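Local coordinates for USG-1 protein homolog (Pseudomonas aeruginosa, PDB 2HJS) that probably binds NAD or NADP as a dimeric oxidoreductase of the aspartate-semialdehyde dehydrogenase family, though its own reaction is not established, at residues A83-A88 with C93-L98; F126-P131 with E331-H336; V170-R175 with R193-N198. All coordinates share one frame; numbering follows the deposited sequence.

Contact 1 (A83-A88 with C93-L98); sequences AHAERA and CSVIDL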
ATOM      1  N   ALA A  83       9.131 -26.100 -20.468  1.00 51.94           N
ATOM      2  CA  ALA A  83       9.971 -26.831 -21.398  1.00 51.78           C
ATOM      3  C   ALA A  83      10.659 -28.035 -20.758  1.00 52.29           C
ATOM      4  O   ALA A  83      10.961 -29.011 -21.456  1.00 52.38           O
ATOM      5  CB  ALA A  83      10.989 -25.899 -22.044  1.00 51.72           C
ATOM      6  N   HIS A  84      10.897 -27.993 -19.446  1.00 52.08           N
ATOM      7  CA  HIS A  84      11.743 -29.024 -18.820  1.00 52.16           C
ATOM      8  C   HIS A  84      11.226 -29.751 -17.573  1.00 52.26           C
ATOM      9  O   HIS A  84      11.707 -30.834 -17.294  1.00 52.17           O
ATOM     10  CB  HIS A  84      13.142 -28.468 -18.498  1.00 52.44           C
ATOM     11  CG  HIS A  84      13.913 -28.024 -19.700  1.00 52.60           C
ATOM     12  ND1 HIS A  84      14.558 -28.906 -20.541  1.00 53.93           N
ATOM     13  CD2 HIS A  84      14.154 -26.787 -20.193  1.00 51.83           C
ATOM     14  CE1 HIS A  84      15.152 -28.231 -21.509  1.00 53.39           C
ATOM     15  NE2 HIS A  84      14.925 -26.944 -21.317  1.00 52.83           N
ATOM     16  N   ALA A  85      10.301 -29.179 -16.800  1.00 52.03           N
ATOM     17  CA  ALA A  85      10.004 -29.771 -15.480  1.00 52.67           C
ATOM     18  C   ALA A  85       9.411 -31.188 -15.554  1.00 53.04           C
ATOM     19  O   ALA A  85       9.836 -32.091 -14.825  1.00 52.72           O
ATOM     20  CB  ALA A  85       9.134 -28.852 -14.617  1.00 52.23           C
ATOM     21  N   GLU A  86       8.449 -31.382 -16.443  1.00 53.94           N
ATOM     22  CA  GLU A  86       7.835 -32.699 -16.620  1.00 55.04           C
ATOM     23  C   GLU A  86       8.830 -33.694 -17.165  1.00 55.20           C
ATOM     24  O   GLU A  86       8.964 -34.779 -16.603  1.00 55.78           O
ATOM     25  CB  GLU A  86       6.562 -32.627 -17.473  1.00 54.75           C
ATOM     26  CG  GLU A  86       5.387 -31.985 -16.704  1.00 55.57           C
ATOM     27  CD  GLU A  86       4.169 -31.735 -17.581  1.00 56.81           C
ATOM     28  OE1 GLU A  86       3.230 -32.574 -17.578  1.00 59.63           O
ATOM     29  OE2 GLU A  86       4.162 -30.703 -18.288  1.00 59.13           O
ATOM     30  N   ARG A  87       9.538 -33.321 -18.237  1.00 55.68           N
ATOM     31  CA  ARG A  87      10.633 -34.146 -18.793  1.00 56.44           C
ATOM     32  C   ARG A  87      11.641 -34.550 -17.715  1.00 55.43           C
ATOM     33  O   ARG A  87      12.030 -35.709 -17.638  1.00 55.41           O
ATOM     34  CB  ARG A  87      11.332 -33.438 -19.958  1.00 56.16           C
ATOM     35  CG  ARG A  87      10.561 -33.536 -21.284  1.00 59.20           C
ATOM     36  CD  ARG A  87      11.030 -32.548 -22.375  1.00 59.59           C
ATOM     37  NE  ARG A  87      12.473 -32.301 -22.333  1.00 65.76           N
ATOM     38  CZ  ARG A  87      13.410 -33.058 -22.918  1.00 69.71           C
ATOM     39  NH1 ARG A  87      14.690 -32.701 -22.787  1.00 71.43           N
ATOM     40  NH2 ARG A  87      13.098 -34.159 -23.628  1.00 70.40           N
ATOM     41  N   ALA A  88      12.019 -33.607 -16.854  1.00 54.79           N
ATOM     42  CA  ALA A  88      12.905 -33.910 -15.728  1.00 54.33           C
ATOM     43  C   ALA A  88      12.325 -34.951 -14.772  1.00 54.20           C
ATOM     44  O   ALA A  88      13.071 -35.809 -14.275  1.00 52.93           O
ATOM     45  CB  ALA A  88      13.279 -32.643 -14.956  1.00 53.94           C
ATOM     46  N   CYS A  93      13.808 -37.517 -11.654  1.00 55.30           N
ATOM     47  CA  CYS A  93      14.217 -36.417 -10.838  1.00 53.90           C
ATOM     48  C   CYS A  93      12.990 -35.703 -10.232  1.00 53.88           C
ATOM     49  O   CYS A  93      12.074 -35.302 -10.953  1.00 53.60           O
ATOM     50  CB  CYS A  93      15.114 -35.498 -11.696  1.00 54.55           C
ATOM     51  SG  CYS A  93      15.498 -33.884 -10.873  1.00 55.80           S
ATOM     52  N   SER A  94      12.963 -35.563  -8.903  1.00 52.40           N
ATOM     53  CA  SER A  94      11.867 -34.892  -8.239  1.00 51.65           C
ATOM     54  C   SER A  94      12.038 -33.395  -8.481  1.00 51.32           C
ATOM     55  O   SER A  94      13.156 -32.875  -8.474  1.00 51.81           O
ATOM     56  CB  SER A  94      11.883 -35.169  -6.740  1.00 51.32           C
ATOM     57  OG  SER A  94      11.325 -36.425  -6.432  1.00 52.51           O
ATOM     58  N   VAL A  95      10.940 -32.697  -8.705  1.00 51.01           N
ATOM     59  CA  VAL A  95      11.038 -31.297  -9.101  1.00 50.14           C
ATOM     60  C   VAL A  95      10.310 -30.425  -8.131  1.00 50.53           C
ATOM     61  O   VAL A  95       9.147 -30.688  -7.789  1.00 51.58           O
ATOM     62  CB  VAL A  95      10.506 -31.085 -10.537  1.00 50.01           C
ATOM     63  CG1 VAL A  95      10.487 -29.607 -10.909  1.00 47.27           C
ATOM     64  CG2 VAL A  95      11.352 -31.862 -11.523  1.00 48.08           C
ATOM     65  N   ILE A  96      10.981 -29.368  -7.689  1.00 49.91           N
ATOM     66  CA  ILE A  96      10.295 -28.292  -6.997  1.00 48.23           C
ATOM     67  C   ILE A  96      10.356 -27.045  -7.884  1.00 49.43           C
ATOM     68  O   ILE A  96      11.437 -26.495  -8.104  1.00 49.49           O
ATOM     69  CB  ILE A  96      10.891 -28.017  -5.610  1.00 48.17           C
ATOM     70  CG1 ILE A  96      10.655 -29.213  -4.685  1.00 46.71           C
ATOM     71  CG2 ILE A  96      10.276 -26.740  -4.968  1.00 45.95           C
ATOM     72  CD1 ILE A  96      11.668 -29.250  -3.573  1.00 47.98           C
ATOM     73  N   ASP A  97       9.201 -26.621  -8.399  1.00 48.35           N
ATOM     74  CA  ASP A  97       9.146 -25.530  -9.355  1.00 48.60           C
ATOM     75  C   ASP A  97       8.659 -24.243  -8.694  1.00 48.21           C
ATOM     76  O   ASP A  97       7.540 -24.183  -8.221  1.00 48.17           O
ATOM     77  CB  ASP A  97       8.203 -25.905 -10.505  1.00 49.07           C
ATOM     78  CG  ASP A  97       8.032 -24.773 -11.534  1.00 50.63           C
ATOM     79  OD1 ASP A  97       8.904 -23.871 -11.613  1.00 52.55           O
ATOM     80  OD2 ASP A  97       7.004 -24.782 -12.260  1.00 53.61           O
ATOM     81  N   LEU A  98       9.499 -23.214  -8.668  1.00 48.22           N
ATOM     82  CA  LEU A  98       9.151 -21.980  -7.987  1.00 48.56           C
ATOM     83  C   LEU A  98       8.352 -21.011  -8.890  1.00 48.71           C
ATOM     84  O   LEU A  98       7.883 -20.001  -8.420  1.00 48.22           O
ATOM     85  CB  LEU A  98      10.402 -21.296  -7.435  1.00 48.46           C
ATOM     86  CG  LEU A  98      11.178 -21.985  -6.270  1.00 49.85           C
ATOM     87  CD1 LEU A  98      12.023 -23.248  -6.670  1.00 50.11           C
ATOM     88  CD2 LEU A  98      12.092 -21.005  -5.640  1.00 46.63           C
TER
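Val95 sets both of its methyls against the helix: CG1 lies 4.0 Å from CB of Ala85, and CG2 lies 4.0 Å from CB of Ala88. The two alanines are three apart, almost one turn, so their methyls lie near each other on one side of the helix, and each branch of the valine fork takes one of them. Its first torsion explains the split. With CG1 trans to the backbone N (chi1 175°) and CG2 trans to the carbonyl carbon, both branches of the beta carbon are turned to the helix. CG2 also rests 3.6 Å from the backbone O of Ala85. The small side chains fit a close approach, CA of Ala85 and CA of Val95 being 6.6 Å apart.

Where the chain comes back from the helix, the backbone takes over. Cys93 N donates to Ala88 O across 3.2 Å, with an N-H...O angle of 147° and the donor tilted somewhat from the carbonyl plane; CB of Cys93 sits 3.3 Å from the same oxygen. That bond fastens the entry of the strand to the helix. All four touching residues are buried, and the side chains around them widen the apolar layer: Leu102 against Ala85, Phe66 against Ala88, Ala72 against Cys93 and Phe74 against Val95. Further along, Asp97 OD2 is hydrogen-bonded to Ser81 OG, near the start of the same helix, and OD1 to Ser99 OG.

In the fold this is the second half of a beta-alpha-beta crossover, strand 71-74 to helix 78-90 to strand 94-97, within the Rossmann-type NAD-binding domain. Strand 94-97 runs parallel between strands 71-74 and 127-129, while helix 317-336 packs on Ile96 and Leu98.

Contact 2 (F126-P131 with E331-H336); sequences FLLSSP and ELLIKH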
ATOM      1  N   PHE A 126       8.522 -36.689  -7.302  1.00 55.49           N
ATOM      2  CA  PHE A 126       7.545 -35.648  -7.046  1.00 53.80           C
ATOM      3  C   PHE A 126       7.626 -34.545  -8.104  1.00 53.06           C
ATOM      4  O   PHE A 126       8.651 -34.361  -8.771  1.00 52.02           O
ATOM      5  CB  PHE A 126       7.714 -35.079  -5.630  1.00 53.47           C
ATOM      6  CG  PHE A 126       7.587 -36.115  -4.526  1.00 53.32           C
ATOM      7  CD1 PHE A 126       6.351 -36.401  -3.959  1.00 52.53           C
ATOM      8  CD2 PHE A 126       8.711 -36.811  -4.061  1.00 54.37           C
ATOM      9  CE1 PHE A 126       6.232 -37.342  -2.941  1.00 52.90           C
ATOM     10  CE2 PHE A 126       8.599 -37.775  -3.040  1.00 52.97           C
ATOM     11  CZ  PHE A 126       7.359 -38.034  -2.479  1.00 52.24           C
ATOM     12  N   LEU A 127       6.518 -33.848  -8.294  1.00 52.47           N
ATOM     13  CA  LEU A 127       6.516 -32.631  -9.083  1.00 52.41           C
ATOM     14  C   LEU A 127       5.602 -31.623  -8.397  1.00 52.68           C
ATOM     15  O   LEU A 127       4.369 -31.718  -8.463  1.00 52.63           O
ATOM     16  CB  LEU A 127       6.118 -32.918 -10.536  1.00 52.56           C
ATOM     17  CG  LEU A 127       5.834 -31.715 -11.449  1.00 52.90           C
ATOM     18  CD1 LEU A 127       7.023 -30.746 -11.520  1.00 52.07           C
ATOM     19  CD2 LEU A 127       5.426 -32.178 -12.845  1.00 51.89           C
ATOM     20  N   LEU A 128       6.222 -30.669  -7.705  1.00 52.60           N
ATOM     21  CA  LEU A 128       5.500 -29.783  -6.810  1.00 51.88           C
ATOM     22  C   LEU A 128       5.846 -28.372  -7.152  1.00 52.13           C
ATOM     23  O   LEU A 128       6.921 -28.114  -7.694  1.00 51.89           O
ATOM     24  CB  LEU A 128       5.923 -30.032  -5.361  1.00 52.08           C
ATOM     25  CG  LEU A 128       5.902 -31.502  -4.935  1.00 54.08           C
ATOM     26  CD1 LEU A 128       6.778 -31.707  -3.723  1.00 53.76           C
ATOM     27  CD2 LEU A 128       4.469 -31.961  -4.702  1.00 52.03           C
ATOM     28  N   SER A 129       4.940 -27.454  -6.811  1.00 51.86           N
ATOM     29  CA  SER A 129       5.220 -26.031  -6.925  1.00 52.47           C
ATOM     30  C   SER A 129       5.526 -25.454  -5.549  1.00 52.59           C
ATOM     31  O   SER A 129       4.893 -25.798  -4.547  1.00 53.14           O
ATOM     32  CB  SER A 129       4.036 -25.271  -7.557  1.00 51.76           C
ATOM     33  OG  SER A 129       3.834 -25.673  -8.904  1.00 53.36           O
ATOM     34  N   SER A 130       6.495 -24.567  -5.497  1.00 52.13           N
ATOM     35  CA  SER A 130       6.639 -23.744  -4.310  1.00 52.22           C
ATOM     36  C   SER A 130       6.004 -22.375  -4.643  1.00 52.48           C
ATOM     37  O   SER A 130       6.348 -21.781  -5.660  1.00 53.76           O
ATOM     38  CB  SER A 130       8.116 -23.661  -3.926  1.00 51.29           C
ATOM     39  OG  SER A 130       8.284 -23.177  -2.617  1.00 52.36           O
ATOM     40  N   PRO A 131       5.079 -21.867  -3.786  1.00 52.22           N
ATOM     41  CA  PRO A 131       4.272 -20.667  -4.078  1.00 51.95           C
ATOM     42  C   PRO A 131       5.095 -19.401  -4.357  1.00 51.57           C
ATOM     43  O   PRO A 131       6.263 -19.294  -3.943  1.00 50.35           O
ATOM     44  CB  PRO A 131       3.431 -20.458  -2.799  1.00 51.44           C
ATOM     45  CG  PRO A 131       3.521 -21.742  -2.057  1.00 52.09           C
ATOM     46  CD  PRO A 131       4.798 -22.407  -2.442  1.00 52.44           C
ATOM     47  N   GLU A 331      14.092 -30.178   1.993  1.00 51.10           N
ATOM     48  CA  GLU A 331      14.533 -30.816   3.240  1.00 52.04           C
ATOM     49  C   GLU A 331      13.490 -31.825   3.742  1.00 52.68           C
ATOM     50  O   GLU A 331      13.850 -32.908   4.221  1.00 52.38           O
ATOM     51  CB  GLU A 331      14.868 -29.764   4.303  1.00 52.13           C
ATOM     52  CG  GLU A 331      16.151 -28.997   3.996  1.00 52.24           C
ATOM     53  CD  GLU A 331      16.439 -27.852   4.954  1.00 52.99           C
ATOM     54  OE1 GLU A 331      15.612 -27.550   5.854  1.00 57.81           O
ATOM     55  OE2 GLU A 331      17.494 -27.215   4.787  1.00 51.48           O
ATOM     56  N   LEU A 332      12.204 -31.489   3.578  1.00 53.28           N
ATOM     57  CA  LEU A 332      11.115 -32.400   3.941  1.00 54.05           C
ATOM     58  C   LEU A 332      11.106 -33.662   3.074  1.00 55.30           C
ATOM     59  O   LEU A 332      10.921 -34.770   3.590  1.00 54.48           O
ATOM     60  CB  LEU A 332       9.746 -31.696   3.880  1.00 53.68           C
ATOM     61  CG  LEU A 332       8.483 -32.521   4.196  1.00 53.44           C
ATOM     62  CD1 LEU A 332       8.544 -33.107   5.590  1.00 52.20           C
ATOM     63  CD2 LEU A 332       7.199 -31.683   4.057  1.00 53.18           C
ATOM     64  N   LEU A 333      11.281 -33.478   1.764  1.00 56.98           N
ATOM     65  CA  LEU A 333      11.319 -34.584   0.808  1.00 59.42           C
ATOM     66  C   LEU A 333      12.482 -35.537   1.089  1.00 61.46           C
ATOM     67  O   LEU A 333      12.351 -36.744   0.926  1.00 61.90           O
ATOM     68  CB  LEU A 333      11.422 -34.071  -0.628  1.00 58.70           C
ATOM     69  CG  LEU A 333      10.281 -33.311  -1.290  1.00 59.91           C
ATOM     70  CD1 LEU A 333      10.668 -32.998  -2.716  1.00 59.17           C
ATOM     71  CD2 LEU A 333       9.000 -34.116  -1.246  1.00 59.51           C
ATOM     72  N   ILE A 334      13.626 -34.991   1.490  1.00 64.01           N
ATOM     73  CA  ILE A 334      14.764 -35.818   1.916  1.00 66.53           C
ATOM     74  C   ILE A 334      14.462 -36.590   3.199  1.00 68.74           C
ATOM     75  O   ILE A 334      14.780 -37.777   3.295  1.00 69.08           O
ATOM     76  CB  ILE A 334      15.995 -34.964   2.197  1.00 65.98           C
ATOM     77  CG1 ILE A 334      16.572 -34.424   0.913  1.00 65.37           C
ATOM     78  CG2 ILE A 334      17.071 -35.770   2.945  1.00 67.66           C
ATOM     79  CD1 ILE A 334      17.668 -33.444   1.209  1.00 66.94           C
ATOM     80  N   LYS A 335      13.859 -35.903   4.170  1.00 71.72           N
ATOM     81  CA  LYS A 335      13.715 -36.400   5.534  1.00 75.06           C
ATOM     82  C   LYS A 335      12.913 -37.691   5.610  1.00 76.92           C
ATOM     83  O   LYS A 335      13.450 -38.712   6.041  1.00 77.39           O
ATOM     84  CB  LYS A 335      13.136 -35.331   6.473  1.00 74.84           C
ATOM     85  CG  LYS A 335      13.180 -35.703   7.963  1.00 75.84           C
ATOM     86  CD  LYS A 335      13.037 -34.475   8.866  1.00 76.49           C
ATOM     87  CE  LYS A 335      12.524 -34.824  10.279  1.00 79.01           C
ATOM     88  NZ  LYS A 335      11.051 -34.548  10.446  1.00 78.59           N
ATOM     89  N   HIS A 336      11.643 -37.677   5.208  1.00 79.40           N
ATOM     90  CA  HIS A 336      10.923 -38.955   5.221  1.00 82.10           C
ATOM     91  C   HIS A 336      10.376 -39.478   3.888  1.00 83.11           C
ATOM     92  O   HIS A 336       9.750 -40.548   3.854  1.00 83.53           O
ATOM     93  CB  HIS A 336       9.945 -39.129   6.414  1.00 82.64           C
ATOM     94  CG  HIS A 336       9.138 -37.914   6.748  1.00 84.13           C
ATOM     95  ND1 HIS A 336       9.654 -36.852   7.460  1.00 85.64           N
ATOM     96  CD2 HIS A 336       7.835 -37.619   6.520  1.00 86.03           C
ATOM     97  CE1 HIS A 336       8.711 -35.939   7.627  1.00 86.97           C
ATOM     98  NE2 HIS A 336       7.597 -36.380   7.068  1.00 86.91           N
TER
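Leu333 reaches out of its helix to touch both Phe126 and Leu128, and one methyl, CD2, makes both contacts. CB already points to the strand, and the first torsion, with CG trans to the carbonyl carbon and next to the backbone N (chi1 -67°), sets CG and its two methyls. At the fork, CD2 comes down on the phenyl ring of Phe126. It stands 4.0 Å from the centroid of that ring and 15° off the ring normal, a CH-pi contact over the face. The methyl is shifted a little toward the rim, so that CD2 of Phe126 is the nearest ring atom at 3.9 Å, with CG and CE2 of the ring at 4.1 Å each. The two side chains run past each other in opposite senses, which lays the leucine tip over the ring.

The same Leu333 CD2 meets Leu128 differently: it is 4.1 Å from CD1 of Leu128, and these two leucines approach tip to tip. One methyl is thus shared between an aromatic face and a branched aliphatic end. Phe126 and Leu128 are two apart along the chain and both aim their beta carbons at the helix; Leu127, between them, turns to Val95 and to Glu86 and Arg89 of helix 78-90. Ile96 of the neighbouring strand also touches Leu333, extending the apolar patch beneath the helix.

All three residues are buried, and the interface is wholly apolar. What it joins is far apart in sequence: strand 127-129, the outermost on its side of the Rossmann-type sheet, with Phe126 just ahead of it, and the end region of the C-terminal helix 317-336. The C-terminal helix returns to pack on the nucleotide-binding domain, an arrangement characteristic of the aspartate-semialdehyde dehydrogenase fold.

Contact 3 (V170-R175 with R193-N198); sequences VKELAR and RQIAFN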
ATOM      1  N   VAL A 170      15.109  -3.643 -10.166  1.00 52.81           N
ATOM      2  CA  VAL A 170      16.013  -2.993  -9.207  1.00 52.23           C
ATOM      3  C   VAL A 170      16.830  -1.915  -9.915  1.00 52.56           C
ATOM      4  O   VAL A 170      16.927  -0.792  -9.425  1.00 52.36           O
ATOM      5  CB  VAL A 170      16.948  -4.027  -8.516  1.00 52.44           C
ATOM      6  CG1 VAL A 170      18.113  -3.353  -7.789  1.00 49.89           C
ATOM      7  CG2 VAL A 170      16.140  -4.875  -7.564  1.00 52.28           C
ATOM      8  N   LYS A 171      17.388  -2.259 -11.076  1.00 52.37           N
ATOM      9  CA  LYS A 171      18.171  -1.316 -11.872  1.00 53.10           C
ATOM     10  C   LYS A 171      17.357  -0.129 -12.383  1.00 51.97           C
ATOM     11  O   LYS A 171      17.813   0.996 -12.328  1.00 51.77           O
ATOM     12  CB  LYS A 171      18.899  -2.040 -13.016  1.00 53.38           C
ATOM     13  CG  LYS A 171      20.271  -2.569 -12.582  1.00 58.02           C
ATOM     14  CD  LYS A 171      20.523  -4.044 -12.954  1.00 64.54           C
ATOM     15  CE  LYS A 171      21.359  -4.222 -14.213  1.00 68.63           C
ATOM     16  NZ  LYS A 171      20.562  -3.992 -15.463  1.00 71.88           N
ATOM     17  N   GLU A 172      16.151  -0.397 -12.865  1.00 51.84           N
ATOM     18  CA  GLU A 172      15.245   0.633 -13.378  1.00 51.69           C
ATOM     19  C   GLU A 172      14.909   1.658 -12.294  1.00 50.79           C
ATOM     20  O   GLU A 172      14.941   2.868 -12.539  1.00 50.13           O
ATOM     21  CB  GLU A 172      13.975  -0.026 -13.930  1.00 52.14           C
ATOM     22  CG  GLU A 172      12.909   0.930 -14.477  1.00 55.37           C
ATOM     23  CD  GLU A 172      13.232   1.478 -15.852  1.00 59.01           C
ATOM     24  OE1 GLU A 172      14.202   1.002 -16.485  1.00 63.41           O
ATOM     25  OE2 GLU A 172      12.511   2.389 -16.310  1.00 59.42           O
ATOM     26  N   LEU A 173      14.619   1.168 -11.094  1.00 49.79           N
ATOM     27  CA  LEU A 173      14.267   2.044  -9.989  1.00 49.82           C
ATOM     28  C   LEU A 173      15.426   2.941  -9.589  1.00 49.84           C
ATOM     29  O   LEU A 173      15.254   4.157  -9.475  1.00 49.58           O
ATOM     30  CB  LEU A 173      13.751   1.257  -8.777  1.00 49.13           C
ATOM     31  CG  LEU A 173      13.339   2.137  -7.584  1.00 49.19           C
ATOM     32  CD1 LEU A 173      12.105   3.030  -7.904  1.00 48.40           C
ATOM     33  CD2 LEU A 173      13.093   1.300  -6.360  1.00 47.67           C
ATOM     34  N   ALA A 174      16.600   2.342  -9.387  1.00 49.94           N
ATOM     35  CA  ALA A 174      17.800   3.107  -9.033  1.00 50.32           C
ATOM     36  C   ALA A 174      18.127   4.176 -10.090  1.00 50.58           C
ATOM     37  O   ALA A 174      18.470   5.308  -9.748  1.00 51.27           O
ATOM     38  CB  ALA A 174      18.994   2.161  -8.827  1.00 50.24           C
ATOM     39  N   ARG A 175      18.007   3.812 -11.366  1.00 50.66           N
ATOM     40  CA  ARG A 175      18.343   4.711 -12.479  1.00 51.30           C
ATOM     41  C   ARG A 175      17.356   5.879 -12.586  1.00 50.56           C
ATOM     42  O   ARG A 175      17.764   7.034 -12.694  1.00 49.94           O
ATOM     43  CB  ARG A 175      18.423   3.936 -13.802  1.00 50.78           C
ATOM     44  CG  ARG A 175      18.992   4.745 -14.958  1.00 52.59           C
ATOM     45  CD  ARG A 175      19.000   3.970 -16.292  1.00 53.51           C
ATOM     46  NE  ARG A 175      17.718   3.315 -16.542  1.00 58.59           N
ATOM     47  CZ  ARG A 175      16.648   3.909 -17.074  1.00 60.64           C
ATOM     48  NH1 ARG A 175      16.690   5.192 -17.435  1.00 59.35           N
ATOM     49  NH2 ARG A 175      15.522   3.211 -17.234  1.00 62.01           N
ATOM     50  N   ARG A 193       6.193   4.424 -17.875  1.00 64.39           N
ATOM     51  CA  ARG A 193       5.901   5.525 -16.966  1.00 61.56           C
ATOM     52  C   ARG A 193       6.902   5.526 -15.802  1.00 59.35           C
ATOM     53  O   ARG A 193       7.671   4.575 -15.618  1.00 58.54           O
ATOM     54  CB  ARG A 193       4.456   5.423 -16.459  1.00 61.47           C
ATOM     55  CG  ARG A 193       4.228   4.330 -15.405  1.00 62.24           C
ATOM     56  CD  ARG A 193       3.004   3.501 -15.726  1.00 63.19           C
ATOM     57  NE  ARG A 193       1.786   4.230 -15.414  1.00 62.79           N
ATOM     58  CZ  ARG A 193       0.596   4.012 -15.971  1.00 63.51           C
ATOM     59  NH1 ARG A 193       0.411   3.072 -16.905  1.00 61.50           N
ATOM     60  NH2 ARG A 193      -0.425   4.761 -15.588  1.00 63.45           N
ATOM     61  N   GLN A 194       6.869   6.604 -15.028  1.00 56.68           N
ATOM     62  CA  GLN A 194       7.731   6.767 -13.878  1.00 54.21           C
ATOM     63  C   GLN A 194       7.381   5.798 -12.759  1.00 52.93           C
ATOM     64  O   GLN A 194       6.227   5.678 -12.352  1.00 52.34           O
ATOM     65  CB  GLN A 194       7.641   8.197 -13.368  1.00 54.27           C
ATOM     66  CG  GLN A 194       8.684   8.537 -12.332  1.00 52.60           C
ATOM     67  CD  GLN A 194       8.557   9.946 -11.837  1.00 52.65           C
ATOM     68  OE1 GLN A 194       8.396  10.885 -12.627  1.00 51.65           O
ATOM     69  NE2 GLN A 194       8.640  10.116 -10.513  1.00 51.27           N
ATOM     70  N   ILE A 195       8.387   5.086 -12.277  1.00 51.76           N
ATOM     71  CA  ILE A 195       8.221   4.263 -11.077  1.00 51.16           C
ATOM     72  C   ILE A 195       8.861   4.896  -9.832  1.00 50.00           C
ATOM     73  O   ILE A 195       8.400   4.660  -8.713  1.00 50.41           O
ATOM     74  CB  ILE A 195       8.710   2.814 -11.289  1.00 51.56           C
ATOM     75  CG1 ILE A 195      10.230   2.741 -11.479  1.00 51.33           C
ATOM     76  CG2 ILE A 195       7.977   2.183 -12.515  1.00 52.88           C
ATOM     77  CD1 ILE A 195      10.750   1.303 -11.545  1.00 52.00           C
ATOM     78  N   ALA A 196       9.910   5.691 -10.038  1.00 48.57           N
ATOM     79  CA  ALA A 196      10.575   6.405  -8.965  1.00 47.78           C
ATOM     80  C   ALA A 196       9.559   7.266  -8.193  1.00 47.21           C
ATOM     81  O   ALA A 196       8.723   7.948  -8.800  1.00 46.87           O
ATOM     82  CB  ALA A 196      11.714   7.275  -9.533  1.00 46.75           C
ATOM     83  N   PHE A 197       9.624   7.209  -6.862  1.00 46.47           N
ATOM     84  CA  PHE A 197       8.717   7.983  -6.002  1.00 45.74           C
ATOM     85  C   PHE A 197       7.225   7.867  -6.423  1.00 45.48           C
ATOM     86  O   PHE A 197       6.463   8.813  -6.294  1.00 44.93           O
ATOM     87  CB  PHE A 197       9.159   9.456  -5.959  1.00 46.27           C
ATOM     88  CG  PHE A 197      10.613   9.656  -5.619  1.00 46.62           C
ATOM     89  CD1 PHE A 197      11.099   9.345  -4.349  1.00 46.29           C
ATOM     90  CD2 PHE A 197      11.484  10.190  -6.561  1.00 47.90           C
ATOM     91  CE1 PHE A 197      12.444   9.555  -4.021  1.00 47.50           C
ATOM     92  CE2 PHE A 197      12.839  10.410  -6.252  1.00 47.41           C
ATOM     93  CZ  PHE A 197      13.316  10.084  -4.978  1.00 47.09           C
ATOM     94  N   ASN A 198       6.822   6.712  -6.962  1.00 45.54           N
ATOM     95  CA  ASN A 198       5.455   6.555  -7.477  1.00 45.16           C
ATOM     96  C   ASN A 198       4.865   5.250  -6.982  1.00 44.98           C
ATOM     97  O   ASN A 198       5.606   4.346  -6.646  1.00 45.10           O
ATOM     98  CB  ASN A 198       5.451   6.574  -9.009  1.00 45.68           C
ATOM     99  CG  ASN A 198       4.155   7.133  -9.582  1.00 45.69           C
ATOM    100  OD1 ASN A 198       3.314   7.624  -8.842  1.00 46.73           O
ATOM    101  ND2 ASN A 198       4.011   7.094 -10.904  1.00 44.26           N
TER
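Ile195 and Leu173 bury most of the surface here, with Glu172 adding the flank. The isoleucine sets its CD1 methyl against the helix between Glu172 and Leu173: CD1 lies 3.7 Å from CG of Glu172 and 3.9 Å from the backbone N of Leu173. It gets there because CG1 stands between its own N and carbonyl carbon (chi1 67°) and the chain then extends straight to CD1. Leu173 answers from the side. Its CD1 touches Ile195 CG1 at 4.0 Å and reaches on to CA of Ala196 at 3.9 Å, so the leucine end closes over the loop backbone as well as the isoleucine.

Both pieces belong to the dimerisation domain, and the second subunit of the dimer is close at hand: Phe197 of that subunit packs on Leu173, while Arg193 forms a salt bridge with Asp280 of the second subunit. The irregular loop thus meets both its own helix 167-181 and the partner chain.

Glu172 crosses Ile195 at about a right angle, offering only its aliphatic part; the chain bends at chi2 (77°) and turns the carboxylate toward Arg175, almost one helical turn on. There OE1 accepts from Arg175 NH2 at 2.7 Å, a salt bridge lying in the guanidinium plane but arriving from above the carboxylate plane. OE2 is hydrogen-bonded to Arg189 N and Gln176 NE2, and OE1 of that same glutamine accepts from the backbone N of Ile195 and of Ala196. In the loop, Asn198 ND2 donates to Gln194 O at 3.0 Å and Gln194 NE2 to Ala196 O at 2.8 Å, both nearly straight.

Contacts 1 and 2 are neighbours, their centres 12 Å apart, because strands 94-97 and 127-129 lie side by side in one sheet. Two probable backbone hydrogen bonds join them: Val95 N to Phe126 O and Asp97 N to Leu128 O, each 2.8 Å. Contact 1 packs helix 78-90 and contact 2 packs helix 317-336 on this shared sheet. Contact 3 stands well away, its centre 34 Å from that of contact 1 and 36 Å from that of contact 2; the nearest atoms of contacts 1 and 3 are about 17 Å apart. In sequence it is nested inside the loop that contact 2 closes, and it alone of the three meets the second subunit.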